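Local coordinates for putative lipoprotein (Campylobacter jejuni subsp. jejuni, PDB 2G5G), which binds two cofacial hemes as a dimer, with a tyrosine as iron ligand, and probably serves in bacterial heme transport, at residues A140-Y151 / L193-M204. Sequence-based numbering, arbitrary orientation.
With HEM (protoporphyrin IX containing Fe), chain B.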
ATOM      1  N   ALA A 140      12.369 -15.280   8.583  1.00 22.71           N
ATOM      2  CA  ALA A 140      12.133 -16.061   7.371  1.00 23.40           C
ATOM      3  C   ALA A 140      11.841 -15.176   6.186  1.00 24.23           C
ATOM      4  O   ALA A 140      12.049 -15.569   5.046  1.00 25.43           O
ATOM      5  CB  ALA A 140      10.951 -17.077   7.594  1.00 23.16           C
ATOM      6  N   ASN A 141      11.377 -13.962   6.458  1.00 26.10           N
ATOM      7  CA  ASN A 141      10.679 -13.155   5.447  1.00 26.97           C
ATOM      8  C   ASN A 141      11.517 -12.039   4.774  1.00 27.65           C
ATOM      9  O   ASN A 141      12.655 -11.735   5.171  1.00 27.09           O
ATOM     10  CB  ASN A 141       9.455 -12.521   6.135  1.00 27.24           C
ATOM     11  CG  ASN A 141       8.236 -12.373   5.204  1.00 27.02           C
ATOM     12  OD1 ASN A 141       8.355 -12.406   3.986  1.00 24.79           O
ATOM     13  ND2 ASN A 141       7.065 -12.209   5.806  1.00 28.06           N
ATOM     14  N   LEU A 142      10.931 -11.436   3.746  1.00 28.08           N
ATOM     15  CA  LEU A 142      11.374 -10.154   3.184  1.00 29.28           C
ATOM     16  C   LEU A 142      11.343  -9.026   4.225  1.00 29.60           C
ATOM     17  O   LEU A 142      10.502  -9.041   5.112  1.00 29.38           O
ATOM     18  CB  LEU A 142      10.398  -9.744   2.075  1.00 27.96           C
ATOM     19  CG  LEU A 142      10.716  -9.954   0.593  1.00 30.10           C
ATOM     20  CD1 LEU A 142      11.784 -10.999   0.276  1.00 26.09           C
ATOM     21  CD2 LEU A 142       9.408 -10.182  -0.184  1.00 25.81           C
ATOM     22  N   SER A 143      12.227  -8.036   4.091  1.00 31.41           N
ATOM     23  CA  SER A 143      12.079  -6.788   4.864  1.00 33.40           C
ATOM     24  C   SER A 143      10.995  -5.879   4.236  1.00 34.74           C
ATOM     25  O   SER A 143      10.645  -6.052   3.078  1.00 35.06           O
ATOM     26  CB  SER A 143      13.405  -6.020   4.907  1.00 32.88           C
ATOM     27  OG  SER A 143      13.781  -5.625   3.611  1.00 32.67           O
ATOM     28  N   ARG A 144      10.474  -4.931   5.016  1.00 37.02           N
ATOM     29  CA  ARG A 144       9.607  -3.830   4.511  1.00 39.10           C
ATOM     30  C   ARG A 144      10.190  -3.179   3.271  1.00 38.98           C
ATOM     31  O   ARG A 144       9.505  -3.016   2.257  1.00 39.92           O
ATOM     32  CB  ARG A 144       9.427  -2.739   5.576  1.00 39.68           C
ATOM     33  CG  ARG A 144       8.577  -3.116   6.782  1.00 43.00           C
ATOM     34  CD  ARG A 144       7.113  -2.759   6.571  1.00 49.25           C
ATOM     35  NE  ARG A 144       6.345  -2.871   7.813  1.00 54.01           N
ATOM     36  CZ  ARG A 144       6.222  -1.891   8.709  1.00 57.01           C
ATOM     37  NH1 ARG A 144       6.819  -0.713   8.523  1.00 59.40           N
ATOM     38  NH2 ARG A 144       5.510  -2.085   9.807  1.00 58.88           N
ATOM     39  N   SER A 145      11.469  -2.816   3.358  1.00 39.26           N
ATOM     40  CA  SER A 145      12.204  -2.168   2.269  1.00 38.73           C
ATOM     41  C   SER A 145      12.261  -3.048   1.038  1.00 38.20           C
ATOM     42  O   SER A 145      12.119  -2.559  -0.091  1.00 37.56           O
ATOM     43  CB  SER A 145      13.629  -1.835   2.718  1.00 39.16           C
ATOM     44  OG  SER A 145      13.650  -1.649   4.129  1.00 41.99           O
ATOM     45  N   GLU A 146      12.498  -4.350   1.251  1.00 37.10           N
ATOM     46  CA  GLU A 146      12.482  -5.313   0.154  1.00 36.39           C
ATOM     47  C   GLU A 146      11.093  -5.380  -0.508  1.00 36.04           C
ATOM     48  O   GLU A 146      10.986  -5.446  -1.731  1.00 35.87           O
ATOM     49  CB  GLU A 146      12.930  -6.710   0.636  1.00 35.69           C
ATOM     50  CG  GLU A 146      14.429  -6.984   0.406  1.00 35.62           C
ATOM     51  CD  GLU A 146      14.965  -8.166   1.207  1.00 34.88           C
ATOM     52  OE1 GLU A 146      16.052  -8.652   0.848  1.00 33.30           O
ATOM     53  OE2 GLU A 146      14.317  -8.570   2.195  1.00 29.84           O
ATOM     54  N   ILE A 147      10.047  -5.357   0.312  1.00 37.12           N
ATOM     55  CA  ILE A 147       8.663  -5.470  -0.171  1.00 36.94           C
ATOM     56  C   ILE A 147       8.254  -4.231  -0.962  1.00 38.28           C
ATOM     57  O   ILE A 147       7.608  -4.323  -2.014  1.00 38.13           O
ATOM     58  CB  ILE A 147       7.695  -5.709   0.987  1.00 36.91           C
ATOM     59  CG1 ILE A 147       7.921  -7.115   1.578  1.00 35.54           C
ATOM     60  CG2 ILE A 147       6.249  -5.535   0.526  1.00 35.69           C
ATOM     61  CD1 ILE A 147       7.277  -7.302   2.873  1.00 33.25           C
ATOM     62  N   THR A 148       8.644  -3.075  -0.449  1.00 39.44           N
ATOM     63  CA  THR A 148       8.431  -1.815  -1.149  1.00 40.83           C
ATOM     64  C   THR A 148       9.140  -1.775  -2.497  1.00 41.26           C
ATOM     65  O   THR A 148       8.557  -1.320  -3.495  1.00 41.75           O
ATOM     66  CB  THR A 148       8.808  -0.623  -0.268  1.00 40.88           C
ATOM     67  OG1 THR A 148       8.061  -0.704   0.957  1.00 41.68           O
ATOM     68  CG2 THR A 148       8.491   0.688  -0.983  1.00 41.20           C
ATOM     69  N   SER A 149      10.363  -2.308  -2.543  1.00 41.59           N
ATOM     70  CA  SER A 149      11.139  -2.360  -3.780  1.00 41.64           C
ATOM     71  C   SER A 149      10.530  -3.264  -4.860  1.00 41.24           C
ATOM     72  O   SER A 149      10.574  -2.932  -6.044  1.00 40.75           O
ATOM     73  CB  SER A 149      12.579  -2.762  -3.487  1.00 42.07           C
ATOM     74  OG  SER A 149      13.310  -2.856  -4.690  1.00 45.17           O
ATOM     75  N   ILE A 150       9.968  -4.408  -4.452  1.00 40.84           N
ATOM     76  CA  ILE A 150       9.268  -5.308  -5.378  1.00 40.35           C
ATOM     77  C   ILE A 150       7.996  -4.646  -5.951  1.00 40.57           C
ATOM     78  O   ILE A 150       7.765  -4.673  -7.156  1.00 40.12           O
ATOM     79  CB  ILE A 150       8.954  -6.679  -4.707  1.00 40.03           C
ATOM     80  CG1 ILE A 150      10.273  -7.429  -4.438  1.00 40.14           C
ATOM     81  CG2 ILE A 150       7.996  -7.513  -5.575  1.00 38.94           C
ATOM     82  CD1 ILE A 150      10.270  -8.278  -3.171  1.00 40.03           C
ATOM     83  N   TYR A 151       7.193  -4.061  -5.068  1.00 41.52           N
ATOM     84  CA  TYR A 151       5.993  -3.312  -5.432  1.00 42.83           C
ATOM     85  C   TYR A 151       6.282  -2.236  -6.490  1.00 43.70           C
ATOM     86  O   TYR A 151       5.558  -2.118  -7.481  1.00 43.52           O
ATOM     87  CB  TYR A 151       5.432  -2.664  -4.173  1.00 43.42           C
ATOM     88  CG  TYR A 151       4.059  -2.034  -4.302  1.00 44.47           C
ATOM     89  CD1 TYR A 151       2.908  -2.777  -4.064  1.00 44.77           C
ATOM     90  CD2 TYR A 151       3.919  -0.688  -4.618  1.00 45.30           C
ATOM     91  CE1 TYR A 151       1.645  -2.200  -4.155  1.00 45.12           C
ATOM     92  CE2 TYR A 151       2.661  -0.096  -4.723  1.00 45.74           C
ATOM     93  CZ  TYR A 151       1.525  -0.857  -4.479  1.00 46.13           C
ATOM     94  OH  TYR A 151       0.272  -0.276  -4.566  1.00 45.95           O
ATOM     95  N   LEU A 193       0.640  -7.441  -5.822  1.00 33.70           N
ATOM     96  CA  LEU A 193       0.451  -8.186  -4.596  1.00 33.72           C
ATOM     97  C   LEU A 193       0.768  -9.682  -4.795  1.00 33.04           C
ATOM     98  O   LEU A 193       1.334 -10.310  -3.904  1.00 32.46           O
ATOM     99  CB  LEU A 193      -0.964  -7.987  -4.043  1.00 33.30           C
ATOM    100  CG  LEU A 193      -1.380  -6.564  -3.632  1.00 34.69           C
ATOM    101  CD1 LEU A 193      -2.727  -6.580  -2.883  1.00 35.46           C
ATOM    102  CD2 LEU A 193      -0.317  -5.847  -2.802  1.00 32.93           C
ATOM    103  N   VAL A 194       0.409 -10.222  -5.959  1.00 32.56           N
ATOM    104  CA  VAL A 194       0.768 -11.607  -6.318  1.00 32.73           C
ATOM    105  C   VAL A 194       2.286 -11.776  -6.354  1.00 32.60           C
ATOM    106  O   VAL A 194       2.811 -12.718  -5.750  1.00 32.58           O
ATOM    107  CB  VAL A 194       0.144 -12.070  -7.658  1.00 32.97           C
ATOM    108  CG1 VAL A 194       0.707 -13.433  -8.069  1.00 31.75           C
ATOM    109  CG2 VAL A 194      -1.367 -12.145  -7.546  1.00 30.89           C
ATOM    110  N   GLU A 195       2.983 -10.860  -7.032  1.00 32.30           N
ATOM    111  CA  GLU A 195       4.441 -10.913  -7.114  1.00 32.94           C
ATOM    112  C   GLU A 195       5.113 -10.805  -5.756  1.00 32.22           C
ATOM    113  O   GLU A 195       6.118 -11.495  -5.514  1.00 31.31           O
ATOM    114  CB  GLU A 195       5.014  -9.893  -8.102  1.00 33.41           C
ATOM    115  CG  GLU A 195       4.773 -10.299  -9.570  1.00 37.14           C
ATOM    116  CD  GLU A 195       5.137 -11.765  -9.860  0.80 39.45           C
ATOM    117  OE1 GLU A 195       4.249 -12.569 -10.254  0.80 37.44           O
ATOM    118  OE2 GLU A 195       6.328 -12.110  -9.687  0.80 41.98           O
ATOM    119  N   ILE A 196       4.544  -9.981  -4.873  1.00 31.71           N
ATOM    120  CA  ILE A 196       5.032  -9.846  -3.494  1.00 31.35           C
ATOM    121  C   ILE A 196       4.867 -11.132  -2.687  1.00 31.54           C
ATOM    122  O   ILE A 196       5.778 -11.501  -1.923  1.00 31.82           O
ATOM    123  CB  ILE A 196       4.366  -8.662  -2.740  1.00 31.73           C
ATOM    124  CG1 ILE A 196       4.929  -7.329  -3.254  1.00 30.77           C
ATOM    125  CG2 ILE A 196       4.623  -8.733  -1.224  1.00 32.07           C
ATOM    126  CD1 ILE A 196       3.991  -6.178  -2.993  1.00 31.93           C
ATOM    127  N   GLN A 197       3.708 -11.791  -2.823  1.00 30.19           N
ATOM    128  CA  GLN A 197       3.490 -13.119  -2.186  1.00 28.87           C
ATOM    129  C   GLN A 197       4.511 -14.132  -2.683  1.00 27.69           C
ATOM    130  O   GLN A 197       5.120 -14.866  -1.886  1.00 28.61           O
ATOM    131  CB  GLN A 197       2.069 -13.625  -2.440  1.00 28.81           C
ATOM    132  CG  GLN A 197       1.693 -14.844  -1.633  1.00 29.47           C
ATOM    133  CD  GLN A 197       1.063 -14.545  -0.294  1.00 28.79           C
ATOM    134  OE1 GLN A 197       0.517 -15.446   0.372  1.00 30.71           O
ATOM    135  NE2 GLN A 197       1.141 -13.305   0.133  1.00 31.48           N
ATOM    136  N   GLN A 198       4.709 -14.157  -3.986  1.00 26.16           N
ATOM    137  CA  GLN A 198       5.643 -15.072  -4.644  1.00 27.08           C
ATOM    138  C   GLN A 198       7.076 -14.875  -4.129  1.00 27.27           C
ATOM    139  O   GLN A 198       7.791 -15.851  -3.829  1.00 26.14           O
ATOM    140  CB  GLN A 198       5.602 -14.868  -6.169  1.00 26.00           C
ATOM    141  CG  GLN A 198       4.329 -15.433  -6.851  1.00 27.44           C
ATOM    142  CD  GLN A 198       4.580 -16.766  -7.518  1.00 27.52           C
ATOM    143  OE1 GLN A 198       4.358 -17.838  -6.923  1.00 31.48           O
ATOM    144  NE2 GLN A 198       5.072 -16.720  -8.737  1.00 26.16           N
ATOM    145  N   PHE A 199       7.485 -13.603  -4.036  1.00 26.79           N
ATOM    146  CA  PHE A 199       8.779 -13.245  -3.453  1.00 27.63           C
ATOM    147  C   PHE A 199       8.927 -13.619  -1.975  1.00 26.09           C
ATOM    148  O   PHE A 199      10.003 -14.077  -1.586  1.00 26.82           O
ATOM    149  CB  PHE A 199       9.076 -11.746  -3.647  1.00 29.31           C
ATOM    150  CG  PHE A 199       9.786 -11.420  -4.937  1.00 32.24           C
ATOM    151  CD1 PHE A 199       9.066 -11.013  -6.067  1.00 35.41           C
ATOM    152  CD2 PHE A 199      11.170 -11.458  -5.012  1.00 36.31           C
ATOM    153  CE1 PHE A 199       9.721 -10.701  -7.258  1.00 35.35           C
ATOM    154  CE2 PHE A 199      11.832 -11.138  -6.204  1.00 37.29           C
ATOM    155  CZ  PHE A 199      11.097 -10.752  -7.324  1.00 36.39           C
ATOM    156  N   LYS A 200       7.883 -13.400  -1.159  1.00 24.70           N
ATOM    157  CA  LYS A 200       7.874 -13.772   0.262  1.00 24.62           C
ATOM    158  C   LYS A 200       8.080 -15.276   0.372  1.00 24.31           C
ATOM    159  O   LYS A 200       8.897 -15.744   1.159  1.00 24.12           O
ATOM    160  CB  LYS A 200       6.544 -13.419   0.947  1.00 23.83           C
ATOM    161  CG  LYS A 200       6.327 -11.910   1.222  1.00 26.33           C
ATOM    162  CD  LYS A 200       4.923 -11.626   1.731  1.00 23.91           C
ATOM    163  CE  LYS A 200       4.846 -10.209   2.346  1.00 27.53           C
ATOM    164  NZ  LYS A 200       3.437  -9.919   2.704  1.00 27.09           N
ATOM    165  N   ASP A 201       7.352 -16.022  -0.452  1.00 23.60           N
ATOM    166  CA  ASP A 201       7.428 -17.493  -0.477  1.00 23.00           C
ATOM    167  C   ASP A 201       8.811 -18.012  -0.853  1.00 22.79           C
ATOM    168  O   ASP A 201       9.328 -18.951  -0.236  1.00 21.76           O
ATOM    169  CB  ASP A 201       6.335 -18.016  -1.413  1.00 22.98           C
ATOM    170  CG  ASP A 201       4.961 -17.933  -0.780  1.00 23.87           C
ATOM    171  OD1 ASP A 201       4.885 -17.829   0.473  1.00 23.85           O
ATOM    172  OD2 ASP A 201       3.943 -17.948  -1.518  1.00 23.23           O
ATOM    173  N   ARG A 202       9.443 -17.333  -1.810  1.00 21.88           N
ATOM    174  CA  ARG A 202      10.769 -17.663  -2.282  1.00 22.71           C
ATOM    175  C   ARG A 202      11.810 -17.459  -1.176  1.00 22.72           C
ATOM    176  O   ARG A 202      12.652 -18.325  -0.959  1.00 22.27           O
ATOM    177  CB  ARG A 202      11.121 -16.810  -3.508  1.00 22.09           C
ATOM    178  CG  ARG A 202      12.472 -17.124  -4.142  1.00 24.70           C
ATOM    179  CD  ARG A 202      12.566 -18.584  -4.581  1.00 23.30           C
ATOM    180  NE  ARG A 202      11.565 -18.991  -5.580  1.00 22.70           N
ATOM    181  CZ  ARG A 202      11.726 -18.862  -6.898  1.00 25.26           C
ATOM    182  NH1 ARG A 202      12.838 -18.315  -7.405  1.00 26.72           N
ATOM    183  NH2 ARG A 202      10.773 -19.272  -7.726  1.00 24.91           N
ATOM    184  N   ARG A 203      11.716 -16.326  -0.490  1.00 22.35           N
ATOM    185  CA  ARG A 203      12.643 -15.986   0.606  1.00 22.73           C
ATOM    186  C   ARG A 203      12.501 -16.945   1.783  1.00 22.29           C
ATOM    187  O   ARG A 203      13.506 -17.495   2.221  1.00 21.06           O
ATOM    188  CB  ARG A 203      12.426 -14.549   1.096  1.00 23.02           C
ATOM    189  CG  ARG A 203      13.165 -14.209   2.423  1.00 24.05           C
ATOM    190  CD  ARG A 203      14.670 -14.261   2.274  1.00 24.43           C
ATOM    191  NE  ARG A 203      15.134 -13.381   1.191  1.00 25.52           N
ATOM    192  CZ  ARG A 203      15.283 -12.047   1.289  1.00 27.32           C
ATOM    193  NH1 ARG A 203      15.026 -11.393   2.418  1.00 25.51           N
ATOM    194  NH2 ARG A 203      15.697 -11.372   0.231  1.00 26.51           N
HETATM  195  N   MSE A 204      11.274 -17.129   2.284  1.00 21.28           N
HETATM  196  CA  MSE A 204      11.023 -18.106   3.344  1.00 22.43           C
HETATM  197  C   MSE A 204      11.556 -19.492   2.953  1.00 21.74           C
HETATM  198  O   MSE A 204      12.210 -20.133   3.792  1.00 20.86           O
HETATM  199  CB  MSE A 204       9.556 -18.143   3.759  1.00 21.68           C
HETATM  200  CG  MSE A 204       9.050 -16.769   4.318  1.00 20.58           C
HETATM  201 SE   MSE A 204       7.457 -16.942   5.272  0.80 27.75          SE
HETATM  202  CE  MSE A 204       6.332 -16.144   3.863  1.00 26.53           C
TER
HETATM  203  CHA HEM B 605      -0.857   3.272  -3.747  1.00 50.73           C
HETATM  204  CHB HEM B 605       2.861   0.893  -1.616  1.00 50.72           C
HETATM  205  CHC HEM B 605      -0.020  -2.821  -0.441  1.00 48.93           C
HETATM  206  CHD HEM B 605      -3.769  -0.440  -2.458  1.00 49.58           C
HETATM  207  C1A HEM B 605       0.412   2.937  -3.290  1.00 51.07           C
HETATM  208  C2A HEM B 605       1.628   3.719  -3.483  1.00 52.83           C
HETATM  209  C3A HEM B 605       2.641   3.057  -2.894  1.00 51.33           C
HETATM  210  C4A HEM B 605       2.116   1.844  -2.300  1.00 50.74           C
HETATM  211  CMA HEM B 605       4.122   3.490  -2.834  1.00 51.84           C
HETATM  212  CAA HEM B 605       1.712   5.068  -4.250  1.00 53.79           C
HETATM  213  CBA HEM B 605       1.209   6.217  -3.375  1.00 57.68           C
HETATM  214  CGA HEM B 605       0.655   7.405  -4.163  1.00 58.75           C
HETATM  215  O1A HEM B 605       1.051   7.617  -5.349  1.00 59.05           O
HETATM  216  O2A HEM B 605      -0.193   8.154  -3.593  1.00 57.46           O
HETATM  217  C1B HEM B 605       2.455  -0.363  -1.205  1.00 49.90           C
HETATM  218  C2B HEM B 605       3.304  -1.464  -0.769  1.00 49.71           C
HETATM  219  C3B HEM B 605       2.516  -2.498  -0.442  1.00 49.32           C
HETATM  220  C4B HEM B 605       1.129  -2.087  -0.653  1.00 48.68           C
HETATM  221  CMB HEM B 605       4.845  -1.440  -0.707  1.00 49.80           C
HETATM  222  CAB HEM B 605       3.017  -3.878   0.071  1.00 50.31           C
HETATM  223  CBB HEM B 605       2.161  -4.810   0.512  1.00 49.73           C
HETATM  224  C1C HEM B 605      -1.291  -2.485  -0.865  1.00 48.53           C
HETATM  225  C2C HEM B 605      -2.490  -3.282  -0.673  1.00 49.11           C
HETATM  226  C3C HEM B 605      -3.517  -2.619  -1.224  1.00 49.14           C
HETATM  227  C4C HEM B 605      -3.009  -1.381  -1.792  1.00 49.09           C
HETATM  228  CMC HEM B 605      -2.553  -4.645   0.053  1.00 48.99           C
HETATM  229  CAC HEM B 605      -4.997  -3.075  -1.268  1.00 49.95           C
HETATM  230  CBC HEM B 605      -5.656  -3.396  -0.148  1.00 50.86           C
HETATM  231  C1D HEM B 605      -3.384   0.772  -2.999  1.00 49.31           C
HETATM  232  C2D HEM B 605      -4.264   1.722  -3.647  1.00 49.81           C
HETATM  233  C3D HEM B 605      -3.361   2.896  -4.054  1.00 51.18           C
HETATM  234  C4D HEM B 605      -2.024   2.532  -3.604  1.00 49.81           C
HETATM  235  CMD HEM B 605      -5.785   1.575  -3.876  1.00 49.85           C
HETATM  236  CAD HEM B 605      -3.797   4.189  -4.784  1.00 52.75           C
HETATM  237  CBD HEM B 605      -3.361   5.393  -3.950  1.00 57.43           C
HETATM  238  CGD HEM B 605      -4.543   6.266  -3.600  1.00 60.88           C
HETATM  239  O1D HEM B 605      -4.983   6.232  -2.420  1.00 63.31           O
HETATM  240  O2D HEM B 605      -5.045   7.004  -4.491  1.00 61.06           O
HETATM  241  NA  HEM B 605       0.751   1.794  -2.569  1.00 49.98           N
HETATM  242  NB  HEM B 605       1.141  -0.787  -1.111  1.00 48.53           N
HETATM  243  NC  HEM B 605      -1.652  -1.327  -1.547  1.00 48.41           N
HETATM  244  ND  HEM B 605      -2.097   1.289  -3.002  1.00 48.77           N
HETATM  245 FE   HEM B 605      -0.430   0.116  -2.202  1.00 46.86          FE
HETATM  246  O   HOH W   1       4.161 -11.892   5.127  1.00 28.77           O
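Glu146 and Arg203 form the salt bridge of this contact. Arg203 meets the carboxylate end-on, one nitrogen to each oxygen. NH2 reaches Glu146 OE1 at 2.8 Å from above the carboxylate plane, and NH1 reaches Glu146 OE2 on its syn side. The two planes stand 56° apart. Bends at chi2 and chi3 curl the Arg203 chain back, while CD1 of Leu142 lies over one guanidinium face. Glu146 OE2 also accepts from Ser143 N through its anti lone pair, and Glu146 N donates to Ser143 OG at 3.0 Å. This capping box starts helix 144-151 and helps to position the carboxylate for Arg203.

Apolar packing joins the two helices. Ile150 CG1 sits over the centre of the Phe199 ring, 4.0 Å from its centroid, in a CH-pi contact. Ile150 CG2 touches Ile196 CG1. From the loop before the helix, CD2 of Leu142 packs on Phe199 CB.

The far end of the contact lines the heme pocket. Tyr151 OH binds the heme iron at 2.5 Å. One face of its ring lies over the porphyrin, and Ile196 CD1 meets the ring edge in plane, 3.7 Å from Tyr151 CD1. With CG anti to the backbone N (chi1 -170°), the phenol extends from the helix to the iron. Lys200 runs extended past Asn141 OD1 and Ile147 CD1, and its NZ bonds to a propionate oxygen of the other heme.

Strand 137-141, an outermost strand of the sheet in this chain, leads into helix 144-151. Helix 144-151 and segment 193-204 run at 138° to each other, with their axes 9.5 Å apart at closest approach. Thr148 packs on Thr148 of the second subunit, while helices 221-224 and 230-236 flank helix 187-210.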